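Local coordinates for protein colicin B (PDB 1RH1) that kills Escherichia coli and closely related bacteria by forming channels that depolarise the cytoplasmic membrane and dissipate cellular energy, at residues A257-S262 and N302-D307; V336-Y339 and Y344-L347; A421-N426 and E448-S453. All coordinates share one frame; numbering follows the deposited sequence.

Contact 1: A257-S262 and N302-D307; sequences AGYTMS and NNAKDD
A304 and K305 meet the phenol ring of Y259 where the long helix 291-340, which joins the N-terminal part of colicin B to its pore-forming domain, passes the loop that leads into strand 260-262; Y259 is the residue just ahead of the strand. That strand pairs in parallel with strand 20-22, which belongs to the TonB box. The contact is apolar and CH-pi in kind.

Along the helix, A304 comes first. It turns its methyl to the tyrosine, A304 CB meeting Y259 CB at 3.6 Å. Its carbonyl oxygen lies obliquely to the ring, 3.8 Å from CD1 of Y259.

K305 follows. Its CA centres the contact over one ring face, 3.9 Å from the Y259 centroid and 10° off the normal, and the side chain extends it. With CG placed anti to its backbone N (chi1 179°), the lysine chain carries on past the CE2 and OH side of the ring, crossing it at a slant. K305 CB lies 4.0 Å from CE2 of Y259, while CG and CD both come near the phenol oxygen. Beyond the ring the ammonium makes a long, weak ion pair with E256.

Two arginines and a glutamate fix the tyrosine's surroundings. R119 lies in cation-pi contact with the Y259 ring and donates from NH2 to G258 O, E301 of the same long helix accepts the Y259 N-H, and R297 bonds T260 O. The tightest approach by the lysine chain is at K305 CD, 3.6 Å from Y259 CE2.

Contact 2: V336-Y339 and Y344-L347; sequences VGEY and YKAL
Y344 packs its ring against V336 at the tight turn between helix 291-340 and helix 342-357, a helical hairpin in the pore-forming domain. The chain turns here and helix 342-357 folds back. G337 has no side chain, and a CB on it would point at K345 and clash with its CG; this is why the CA atoms of G337 and K345 can stand 5.1 Å apart.

The Y344 side chain can be followed outward. Its CG stands anti to the backbone N (chi1 -179°), which carries the ring from CB toward V336. CD2 is the first ring atom to meet the partner, lying 3.8 Å from G337 N, which approaches obliquely. One bond further, CE2 of Y344 comes up against V336 CB at 3.4 Å, with V336 CG1 beside it. That methyl rests over one ring face, offset toward the rim, 3.7 Å from the centroid and 24° off the normal, so this is a CH-pi contact. Y344 CZ also lies close under V336 CG1, at 3.6 Å. At the tip, the hydroxyl passes V336 and bonds the carbonyl oxygen of G486 in helix 479-495, one of the two helices predicted to cross the membrane. V482 and A490 of the same helix touch V336 and Y344, respectively.

K345 lies along the G337 backbone. Its CG is near G337 CA, and the chain then bends at its last torsion (chi4 67°) to bring the ammonium close to the G337-E338 peptide. D342 takes this charge in a salt bridge, whereas E338 stays too far for one, with E338 OE2 at 4.3 Å from K345 NZ.

Contact 3: A421-N426 and E448-S453; sequences AIKANN and ESWVIS
The indole of W450 carries the K423 side chain on one face and the K423 backbone carbonyl at its edge. K423 CD stands 3.3 Å above the ring plane, offset toward the rim, and makes a CH-pi contact at 3.6 Å from the centroid of the five-membered ring, 25° off its normal. The carbonyl oxygen of K423 lies in the ring plane, 4.0 Å from W450 CZ2.

The lysine runs alongside the indole, the two side chains pointing in opposite senses. K423 CB sits by W450 CZ2 at 3.6 Å, CG and CD near NE1, and CE near CD1. Its bend at the last torsion (chi4 80°) then turns the ammonium aside.

The contact joins helix 420-435 to the C-terminal end of helix 441-452 in the helical bundle of the pore-forming domain. Helix 457-472, predicted to span a membrane, packs alongside: its L463 touches both K423 and W450, while A460 meets W450.

Polar ends find partners within their own helices or just before them. W450 NE1 donates a weak bond to E446 OE1; K423 reaches the ring of Y420 by cation-pi, and its NZ makes a weak bond to D419 O.

How the contacts relate
Contacts 1 and 2 share helix 291-340, near its start and at its end, with centres 49 Å apart, whereas contacts 2 and 3 sit within the pore-forming domain, their centres 28 Å apart. All three are built on an aromatic ring with a saturated carbon over one face. In contact 1 this is an exposed lysine's CA over a buried tyrosine, in contact 2 a valine methyl in a buried turn, and in contact 3 a lysine chain on a buried indole in a partly buried contact. Contacts 2 and 3 both touch helices predicted to enter the membrane; contact 1 instead adjoins the TonB box strand, amid arginines and glutamates.

Contact 1: A257-S262 and N302-D307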
# COMPACT_ATOMS: atom_id res chain seq x y z
N ALA A 257 1.61 -7.71 8.98
CA ALA A 257 0.17 -7.93 8.88
C ALA A 257 -0.24 -8.48 7.52
O ALA A 257 0.56 -8.45 6.58
CB ALA A 257 -0.59 -6.64 9.11
N GLY A 258 -1.49 -8.97 7.45
CA GLY A 258 -2.03 -9.55 6.25
C GLY A 258 -2.22 -8.56 5.11
O GLY A 258 -2.20 -7.35 5.28
N TYR A 259 -2.39 -9.11 3.92
CA TYR A 259 -2.64 -8.33 2.73
C TYR A 259 -4.09 -8.39 2.23
O TYR A 259 -4.46 -7.56 1.39
CB TYR A 259 -1.73 -8.80 1.63
CG TYR A 259 -0.29 -8.42 1.84
CD1 TYR A 259 0.24 -7.38 1.08
CD2 TYR A 259 0.51 -9.15 2.72
CE1 TYR A 259 1.59 -7.05 1.20
CE2 TYR A 259 1.87 -8.83 2.84
CZ TYR A 259 2.39 -7.79 2.06
OH TYR A 259 3.74 -7.53 2.09
N THR A 260 -4.94 -9.33 2.68
CA THR A 260 -6.34 -9.37 2.26
C THR A 260 -7.36 -9.25 3.39
O THR A 260 -7.19 -9.90 4.42
CB THR A 260 -6.69 -10.68 1.49
OG1 THR A 260 -6.21 -11.72 2.31
CG2 THR A 260 -6.08 -10.84 0.12
N MET A 261 -8.41 -8.43 3.26
CA MET A 261 -9.47 -8.42 4.25
C MET A 261 -10.65 -9.19 3.70
O MET A 261 -11.12 -8.89 2.60
CB MET A 261 -9.95 -7.00 4.62
CG MET A 261 -9.71 -5.82 3.66
SD MET A 261 -10.02 -4.18 4.37
CE MET A 261 -8.75 -4.14 5.62
N SER A 262 -11.09 -10.22 4.44
CA SER A 262 -12.26 -11.06 4.14
C SER A 262 -13.49 -10.16 4.01
O SER A 262 -13.63 -9.25 4.82
CB SER A 262 -12.44 -12.09 5.27
OG SER A 262 -13.64 -12.84 5.26
N ASN A 302 -0.56 -14.82 -0.59
CA ASN A 302 0.70 -15.07 -1.24
C ASN A 302 0.80 -14.26 -2.50
O ASN A 302 1.83 -13.65 -2.73
CB ASN A 302 0.83 -16.52 -1.59
CG ASN A 302 1.13 -17.43 -0.41
OD1 ASN A 302 1.24 -17.00 0.75
ND2 ASN A 302 1.25 -18.74 -0.68
N ASN A 303 -0.27 -14.18 -3.28
CA ASN A 303 -0.26 -13.36 -4.48
C ASN A 303 -0.25 -11.88 -4.22
O ASN A 303 0.48 -11.19 -4.91
CB ASN A 303 -1.46 -13.66 -5.35
CG ASN A 303 -1.40 -14.97 -6.12
OD1 ASN A 303 -2.39 -15.27 -6.78
ND2 ASN A 303 -0.33 -15.79 -6.10
N ALA A 304 -1.03 -11.34 -3.25
CA ALA A 304 -1.04 -9.92 -2.92
C ALA A 304 0.30 -9.43 -2.37
O ALA A 304 0.70 -8.28 -2.59
CB ALA A 304 -2.07 -9.65 -1.87
N LYS A 305 1.00 -10.33 -1.66
CA LYS A 305 2.32 -10.10 -1.12
C LYS A 305 3.41 -9.92 -2.19
O LYS A 305 4.11 -8.91 -2.22
CB LYS A 305 2.64 -11.25 -0.19
CG LYS A 305 4.02 -11.11 0.39
CD LYS A 305 3.95 -11.56 1.81
CE LYS A 305 5.32 -11.47 2.45
NZ LYS A 305 5.19 -11.74 3.88
N ASP A 306 3.56 -10.90 -3.09
CA ASP A 306 4.59 -10.88 -4.12
C ASP A 306 4.41 -9.79 -5.14
O ASP A 306 5.38 -9.27 -5.68
CB ASP A 306 4.64 -12.23 -4.85
CG ASP A 306 5.04 -13.45 -4.01
OD1 ASP A 306 5.19 -13.37 -2.78
OD2 ASP A 306 5.19 -14.52 -4.60
N ASP A 307 3.16 -9.40 -5.39
CA ASP A 307 2.90 -8.35 -6.34
C ASP A 307 3.25 -7.01 -5.73
O ASP A 307 3.70 -6.12 -6.45
CB ASP A 307 1.44 -8.40 -6.75
CG ASP A 307 1.02 -9.66 -7.51
OD1 ASP A 307 1.87 -10.38 -8.06
OD2 ASP A 307 -0.19 -9.93 -7.54

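Contact 2: V336-Y339 and Y344-L347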
# COMPACT_ATOMS: atom_id res chain seq x y z
N VAL A 336 29.75 21.82 -18.93
CA VAL A 336 29.58 22.51 -20.20
C VAL A 336 29.23 23.96 -19.91
O VAL A 336 29.71 24.86 -20.57
CB VAL A 336 28.48 21.75 -20.99
CG1 VAL A 336 28.21 22.41 -22.30
CG2 VAL A 336 28.96 20.35 -21.30
N GLY A 337 28.49 24.22 -18.83
CA GLY A 337 28.07 25.54 -18.43
C GLY A 337 29.21 26.55 -18.29
O GLY A 337 29.14 27.55 -19.01
N GLU A 338 30.26 26.35 -17.45
CA GLU A 338 31.32 27.35 -17.34
C GLU A 338 32.19 27.45 -18.63
O GLU A 338 33.37 27.82 -18.62
CB GLU A 338 32.21 27.04 -16.03
CG GLU A 338 31.70 27.38 -14.56
CD GLU A 338 31.87 28.74 -13.78
OE1 GLU A 338 32.25 28.73 -12.60
OE2 GLU A 338 31.55 29.82 -14.28
N TYR A 339 31.60 27.20 -19.81
CA TYR A 339 32.18 27.40 -21.13
C TYR A 339 31.09 27.89 -22.11
O TYR A 339 31.34 28.81 -22.88
CB TYR A 339 32.81 26.09 -21.70
CG TYR A 339 33.33 26.31 -23.12
CD1 TYR A 339 34.31 27.29 -23.36
CD2 TYR A 339 32.76 25.62 -24.19
CE1 TYR A 339 34.71 27.60 -24.66
CE2 TYR A 339 33.15 25.93 -25.50
CZ TYR A 339 34.12 26.92 -25.72
OH TYR A 339 34.47 27.25 -27.01
N TYR A 344 22.78 27.85 -20.76
CA TYR A 344 22.98 26.43 -20.94
C TYR A 344 22.75 25.81 -19.58
O TYR A 344 21.93 24.90 -19.54
CB TYR A 344 24.40 26.11 -21.40
CG TYR A 344 24.55 24.60 -21.59
CD1 TYR A 344 24.05 24.01 -22.75
CD2 TYR A 344 25.12 23.81 -20.59
CE1 TYR A 344 24.11 22.62 -22.90
CE2 TYR A 344 25.18 22.43 -20.74
CZ TYR A 344 24.67 21.85 -21.90
OH TYR A 344 24.71 20.49 -22.05
N LYS A 345 23.38 26.22 -18.47
CA LYS A 345 23.12 25.66 -17.13
C LYS A 345 21.64 25.50 -16.72
O LYS A 345 21.23 24.51 -16.11
CB LYS A 345 23.76 26.50 -16.04
CG LYS A 345 25.26 26.47 -15.92
CD LYS A 345 25.62 27.00 -14.55
CE LYS A 345 27.13 26.84 -14.30
NZ LYS A 345 27.92 27.70 -15.18
N ALA A 346 20.85 26.52 -17.08
CA ALA A 346 19.43 26.61 -16.77
C ALA A 346 18.56 25.58 -17.46
O ALA A 346 17.58 25.10 -16.89
CB ALA A 346 18.91 27.97 -17.16
N LEU A 347 18.95 25.31 -18.73
CA LEU A 347 18.35 24.24 -19.52
C LEU A 347 18.65 22.92 -18.81
O LEU A 347 17.71 22.22 -18.50
CB LEU A 347 18.92 24.24 -20.92
CG LEU A 347 18.53 23.11 -21.86
CD1 LEU A 347 17.08 23.21 -22.30
CD2 LEU A 347 19.39 23.23 -23.08

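Contact 3: A421-N426 and E448-S453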
# COMPACT_ATOMS: atom_id res chain seq x y z
N ALA A 421 25.25 -3.79 -20.05
CA ALA A 421 26.55 -3.55 -20.66
C ALA A 421 26.45 -3.54 -22.18
O ALA A 421 27.10 -2.74 -22.85
CB ALA A 421 27.50 -4.62 -20.27
N ILE A 422 25.56 -4.42 -22.66
CA ILE A 422 25.18 -4.62 -24.05
C ILE A 422 24.51 -3.38 -24.58
O ILE A 422 24.85 -2.94 -25.68
CB ILE A 422 24.21 -5.80 -24.16
CG1 ILE A 422 24.94 -7.07 -23.76
CG2 ILE A 422 23.70 -5.95 -25.55
CD1 ILE A 422 24.10 -8.36 -23.72
N LYS A 423 23.58 -2.81 -23.81
CA LYS A 423 22.86 -1.61 -24.24
C LYS A 423 23.77 -0.40 -24.27
O LYS A 423 23.77 0.37 -25.23
CB LYS A 423 21.69 -1.35 -23.31
CG LYS A 423 20.76 -2.55 -23.33
CD LYS A 423 19.44 -2.23 -22.69
CE LYS A 423 18.42 -3.35 -22.95
NZ LYS A 423 18.62 -4.47 -22.06
N ALA A 424 24.60 -0.31 -23.23
CA ALA A 424 25.60 0.73 -23.10
C ALA A 424 26.63 0.64 -24.23
O ALA A 424 27.06 1.68 -24.73
CB ALA A 424 26.33 0.61 -21.79
N ASN A 425 27.01 -0.55 -24.70
CA ASN A 425 27.90 -0.69 -25.85
C ASN A 425 27.22 -0.28 -27.14
O ASN A 425 27.85 0.24 -28.08
CB ASN A 425 28.36 -2.13 -25.96
CG ASN A 425 29.25 -2.45 -27.15
OD1 ASN A 425 28.88 -3.27 -27.98
ND2 ASN A 425 30.42 -1.84 -27.29
N ASN A 426 25.90 -0.49 -27.23
CA ASN A 426 25.24 -0.06 -28.43
C ASN A 426 25.18 1.44 -28.48
O ASN A 426 25.49 1.98 -29.53
CB ASN A 426 23.85 -0.62 -28.52
CG ASN A 426 23.89 -2.11 -28.76
OD1 ASN A 426 23.18 -2.84 -28.08
ND2 ASN A 426 24.70 -2.61 -29.70
N GLU A 448 14.36 3.54 -28.37
CA GLU A 448 12.99 3.10 -28.54
C GLU A 448 12.88 1.59 -28.43
O GLU A 448 11.99 1.10 -27.72
CB GLU A 448 12.47 3.57 -29.88
CG GLU A 448 12.38 5.11 -29.91
CD GLU A 448 11.25 5.84 -29.14
OE1 GLU A 448 11.17 7.06 -29.30
OE2 GLU A 448 10.45 5.23 -28.42
N SER A 449 13.82 0.84 -29.03
CA SER A 449 13.89 -0.61 -28.91
C SER A 449 13.78 -1.06 -27.47
O SER A 449 13.02 -1.98 -27.19
CB SER A 449 15.18 -1.19 -29.37
OG SER A 449 15.43 -0.87 -30.72
N TRP A 450 14.48 -0.37 -26.56
CA TRP A 450 14.48 -0.72 -25.15
C TRP A 450 13.11 -0.64 -24.54
O TRP A 450 12.76 -1.53 -23.77
CB TRP A 450 15.33 0.18 -24.30
CG TRP A 450 16.80 0.18 -24.65
CD1 TRP A 450 17.43 -0.84 -25.29
CD2 TRP A 450 17.63 1.19 -24.32
NE1 TRP A 450 18.69 -0.49 -25.37
CE2 TRP A 450 18.85 0.72 -24.80
CE3 TRP A 450 17.52 2.42 -23.68
CZ2 TRP A 450 19.99 1.49 -24.65
CZ3 TRP A 450 18.67 3.18 -23.53
CH2 TRP A 450 19.89 2.72 -24.01
N VAL A 451 12.37 0.42 -24.91
CA VAL A 451 11.02 0.60 -24.41
C VAL A 451 10.12 -0.49 -25.00
O VAL A 451 9.55 -1.29 -24.25
CB VAL A 451 10.47 1.99 -24.79
CG1 VAL A 451 9.13 2.14 -24.13
CG2 VAL A 451 11.32 3.11 -24.26
N ILE A 452 10.05 -0.58 -26.34
CA ILE A 452 9.26 -1.58 -27.05
C ILE A 452 9.50 -3.00 -26.53
O ILE A 452 8.52 -3.65 -26.17
CB ILE A 452 9.58 -1.48 -28.55
CG1 ILE A 452 8.94 -0.20 -29.04
CG2 ILE A 452 9.07 -2.65 -29.36
CD1 ILE A 452 9.49 0.34 -30.37
N SER A 453 10.74 -3.49 -26.41
CA SER A 453 10.92 -4.83 -25.89
C SER A 453 10.65 -4.94 -24.40
O SER A 453 10.98 -5.96 -23.78
CB SER A 453 12.32 -5.30 -26.23
OG SER A 453 12.43 -5.45 -27.64